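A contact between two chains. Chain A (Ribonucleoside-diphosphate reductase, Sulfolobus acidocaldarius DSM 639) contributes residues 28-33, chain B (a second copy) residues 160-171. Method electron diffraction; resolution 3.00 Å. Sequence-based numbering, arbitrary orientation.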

# COMPACT_ATOMS: atom_id res chain seq x y z
N ILE A 28 2.25 12.24 15.12
CA ILE A 28 2.91 12.68 16.34
C ILE A 28 4.20 11.87 16.55
O ILE A 28 5.24 12.43 16.90
CB ILE A 28 1.97 12.57 17.56
CG1 ILE A 28 2.73 12.82 18.87
CG2 ILE A 28 1.24 11.23 17.58
CD1 ILE A 28 3.28 14.23 18.99
N HIS A 29 4.11 10.56 16.31
CA HIS A 29 5.24 9.64 16.43
C HIS A 29 5.90 9.75 17.81
O HIS A 29 7.10 9.98 17.95
CB HIS A 29 6.26 9.87 15.32
CG HIS A 29 5.79 9.41 13.97
ND1 HIS A 29 6.06 8.15 13.48
CD2 HIS A 29 5.05 10.03 13.02
CE1 HIS A 29 5.52 8.02 12.29
NE2 HIS A 29 4.90 9.14 11.98
N LYS A 30 5.07 9.56 18.84
CA LYS A 30 5.57 9.59 20.21
C LYS A 30 6.32 8.31 20.58
O LYS A 30 7.17 8.33 21.47
CB LYS A 30 4.41 9.82 21.18
CG LYS A 30 3.30 8.80 21.07
CD LYS A 30 2.16 9.10 22.03
CE LYS A 30 1.05 8.07 21.92
NZ LYS A 30 -0.07 8.35 22.86
N LYS A 31 6.02 7.21 19.90
CA LYS A 31 6.63 5.93 20.21
C LYS A 31 6.46 5.00 19.01
O LYS A 31 5.38 4.93 18.42
CB LYS A 31 5.99 5.31 21.46
CG LYS A 31 6.63 4.01 21.92
CD LYS A 31 5.91 3.45 23.14
CE LYS A 31 6.54 2.17 23.64
NZ LYS A 31 5.79 1.58 24.78
N PHE A 32 7.54 4.30 18.66
CA PHE A 32 7.53 3.38 17.53
C PHE A 32 7.17 1.98 18.01
O PHE A 32 7.81 1.45 18.92
CB PHE A 32 8.88 3.37 16.83
CG PHE A 32 9.12 4.57 15.94
CD1 PHE A 32 8.07 5.40 15.58
CD2 PHE A 32 10.38 4.85 15.46
CE1 PHE A 32 8.28 6.49 14.77
CE2 PHE A 32 10.60 5.95 14.65
CZ PHE A 32 9.55 6.77 14.30
N LYS A 33 6.14 1.39 17.40
CA LYS A 33 5.73 0.04 17.78
C LYS A 33 6.71 -1.02 17.29
O LYS A 33 6.64 -2.16 17.75
CB LYS A 33 4.33 -0.26 17.24
CG LYS A 33 3.21 0.56 17.87
CD LYS A 33 2.93 0.11 19.30
CE LYS A 33 1.66 0.76 19.83
NZ LYS A 33 1.74 2.25 19.83
N ILE B 160 14.12 14.46 13.56
CA ILE B 160 13.55 14.34 12.22
C ILE B 160 12.33 13.43 12.23
O ILE B 160 11.26 13.80 11.74
CB ILE B 160 14.62 13.85 11.22
CG1 ILE B 160 15.80 14.83 11.19
CG2 ILE B 160 14.02 13.71 9.83
CD1 ILE B 160 16.88 14.44 10.20
N PHE B 161 12.47 12.22 12.78
CA PHE B 161 11.42 11.22 12.65
C PHE B 161 10.34 11.33 13.72
O PHE B 161 9.21 10.88 13.48
CB PHE B 161 12.02 9.81 12.67
CG PHE B 161 12.74 9.43 11.40
CD1 PHE B 161 13.10 10.39 10.48
CD2 PHE B 161 13.04 8.11 11.13
CE1 PHE B 161 13.75 10.05 9.31
CE2 PHE B 161 13.69 7.76 9.96
CZ PHE B 161 14.05 8.73 9.06
N TYR B 162 10.65 11.90 14.88
CA TYR B 162 9.63 12.10 15.91
C TYR B 162 8.98 13.47 15.83
O TYR B 162 7.88 13.64 16.38
CB TYR B 162 10.23 11.92 17.31
CG TYR B 162 10.54 10.49 17.70
CD1 TYR B 162 10.13 9.43 16.92
CD2 TYR B 162 11.25 10.22 18.86
CE1 TYR B 162 10.41 8.12 17.28
CE2 TYR B 162 11.54 8.92 19.23
CZ TYR B 162 11.12 7.87 18.44
OH TYR B 162 11.40 6.58 18.80
N GLU B 163 9.61 14.44 15.18
CA GLU B 163 9.09 15.81 15.19
C GLU B 163 8.96 16.38 13.78
O GLU B 163 7.91 16.91 13.43
CB GLU B 163 9.99 16.70 16.04
CG GLU B 163 10.06 16.28 17.50
CD GLU B 163 10.93 17.20 18.34
OE1 GLU B 163 11.44 18.21 17.80
OE2 GLU B 163 11.10 16.92 19.55
N GLU B 164 10.01 16.27 12.97
CA GLU B 164 9.98 16.86 11.63
C GLU B 164 9.06 16.08 10.70
O GLU B 164 8.09 16.63 10.17
CB GLU B 164 11.40 16.94 11.05
CG GLU B 164 12.25 18.05 11.63
CD GLU B 164 11.84 19.42 11.14
OE1 GLU B 164 11.18 19.50 10.08
OE2 GLU B 164 12.16 20.42 11.81
N LEU B 165 9.36 14.80 10.49
CA LEU B 165 8.58 14.00 9.54
C LEU B 165 7.10 13.95 9.87
O LEU B 165 6.28 14.13 8.95
CB LEU B 165 9.19 12.60 9.43
CG LEU B 165 8.66 11.72 8.29
CD1 LEU B 165 8.93 12.37 6.95
CD2 LEU B 165 9.27 10.33 8.35
N PRO B 166 6.67 13.71 11.12
CA PRO B 166 5.23 13.77 11.39
C PRO B 166 4.62 15.14 11.17
O PRO B 166 3.46 15.23 10.75
CB PRO B 166 5.13 13.35 12.87
CG PRO B 166 6.48 13.61 13.43
CD PRO B 166 7.43 13.30 12.31
N SER B 167 5.37 16.21 11.42
CA SER B 167 4.83 17.55 11.25
C SER B 167 4.62 17.88 9.77
O SER B 167 3.56 18.40 9.39
CB SER B 167 5.74 18.59 11.90
OG SER B 167 5.88 18.34 13.29
N VAL B 168 5.61 17.58 8.93
CA VAL B 168 5.54 17.98 7.53
C VAL B 168 4.58 17.09 6.75
O VAL B 168 3.87 17.57 5.86
CB VAL B 168 6.95 17.99 6.92
CG1 VAL B 168 7.83 19.00 7.64
CG2 VAL B 168 7.57 16.61 6.99
N MET B 169 4.55 15.80 7.05
CA MET B 169 3.65 14.90 6.33
C MET B 169 2.20 15.14 6.73
O MET B 169 1.35 15.41 5.88
CB MET B 169 4.05 13.44 6.59
CG MET B 169 5.45 13.07 6.13
SD MET B 169 5.78 13.48 4.41
CE MET B 169 4.65 12.39 3.57
N TRP B 170 1.91 15.07 8.03
CA TRP B 170 0.55 15.28 8.51
C TRP B 170 0.10 16.73 8.43
O TRP B 170 -1.05 17.02 8.80
CB TRP B 170 0.41 14.75 9.93
CG TRP B 170 0.51 13.26 10.00
CD1 TRP B 170 1.62 12.52 10.31
CD2 TRP B 170 -0.54 12.31 9.74
NE1 TRP B 170 1.33 11.18 10.26
CE2 TRP B 170 0.01 11.03 9.92
CE3 TRP B 170 -1.88 12.43 9.39
CZ2 TRP B 170 -0.74 9.87 9.75
CZ3 TRP B 170 -2.63 11.28 9.22
CH2 TRP B 170 -2.06 10.01 9.40
N LYS B 171 0.96 17.64 7.97
CA LYS B 171 0.49 18.97 7.60
C LYS B 171 -0.27 18.94 6.28
O LYS B 171 -1.06 19.86 6.01
CB LYS B 171 1.67 19.95 7.51
CG LYS B 171 1.28 21.41 7.52
CD LYS B 171 2.51 22.30 7.47
CE LYS B 171 2.14 23.78 7.48
NZ LYS B 171 3.34 24.65 7.33

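Contact between an irregular segment of chain A, residues 28-33, and a helix of chain B in a second copy of the ribonucleoside-diphosphate reductase. Chain A has no regular helix or strand here; chain B is helical from 160 to 169, the helix having begun earlier in the chain. The CA atoms nearest each other pair H29(A) CA with Y162(B) CA (5.1 Å) and I28(A) CA with P166(B) CA (5.6 Å). Together the stretches bury 374 Å², and no hydrogen bond crosses between them, so the contact rests on shape and on aromatic and apolar packing.

Within this stretch, residues 160-164 form a wider pi-type turn, closed by a very short bond from L165(B) N to I160(B) O (2.5 Å). I160(B) itself does not touch chain A. F161(B) contributes mainly its backbone and the root of its side chain: its O lies 3.6 Å from H29(A) CB, and its CB makes an apolar contact with F32(A) CZ at 4.2 Å, while the end of its ring leads away from chain A.

Y162(B) is covered more than any other residue of the two stretches. Its CA-to-CB bond points sideways, but with chi1 in the m well the ring comes nearer to chain A and turns its edge toward the face of F32(A). The centroids are 4.8 Å apart and the planes meet at 76°, an edge-to-face arrangement in which the slightly positive ring hydrogens approach the electron-rich face; Y162(B) CE1 reaches F32(A) CZ at 3.4 Å. The same ring packs against the backbone of chain A, with Y162(B) CD1 3.2 Å from H29(A) O. Less favourable is the approach of Y162(B) O to I28(A) O at 3.0 Å: both are acceptors, so the proximity brings no bond.

E163(B) points away from chain A, but its backbone O serves the helix. E163(B) O accepts a weak bond from S167(B) N (3.3 Å) and a very short one from S167(B) OG (2.5 Å), which keeps that hydroxyl occupied within chain B. The helix is kinked where the N of E163(B) and of P166(B) has no bond to the turn before; proline lacks the amide hydrogen such a bond would need.

P166(B) points toward chain A and offers a compact apolar surface. Its CB meets the edge of the H29(A) imidazole, 3.3 Å from CD2, and lies 3.8 Å from I28(A) N. The CA-to-CB bond of I28(A) points away, so this residue meets the helix through its backbone.

One turn further on, W170(B) N bonds to P166(B) O (3.1 Å). The CA-to-CB bond of W170(B) also points toward chain A, and the indole presents its edge to the histidine, but W170(B) NE1 and H29(A) NE2 remain 4.5 Å apart; each is hydrogen-bonded elsewhere in the structure. The CA-to-CB bond of H29(A) points toward the helix, and the residue packs against F161(B), Y162(B) and P166(B), with W170(B) at the margin, whereas K30(A) and K31(A) point away.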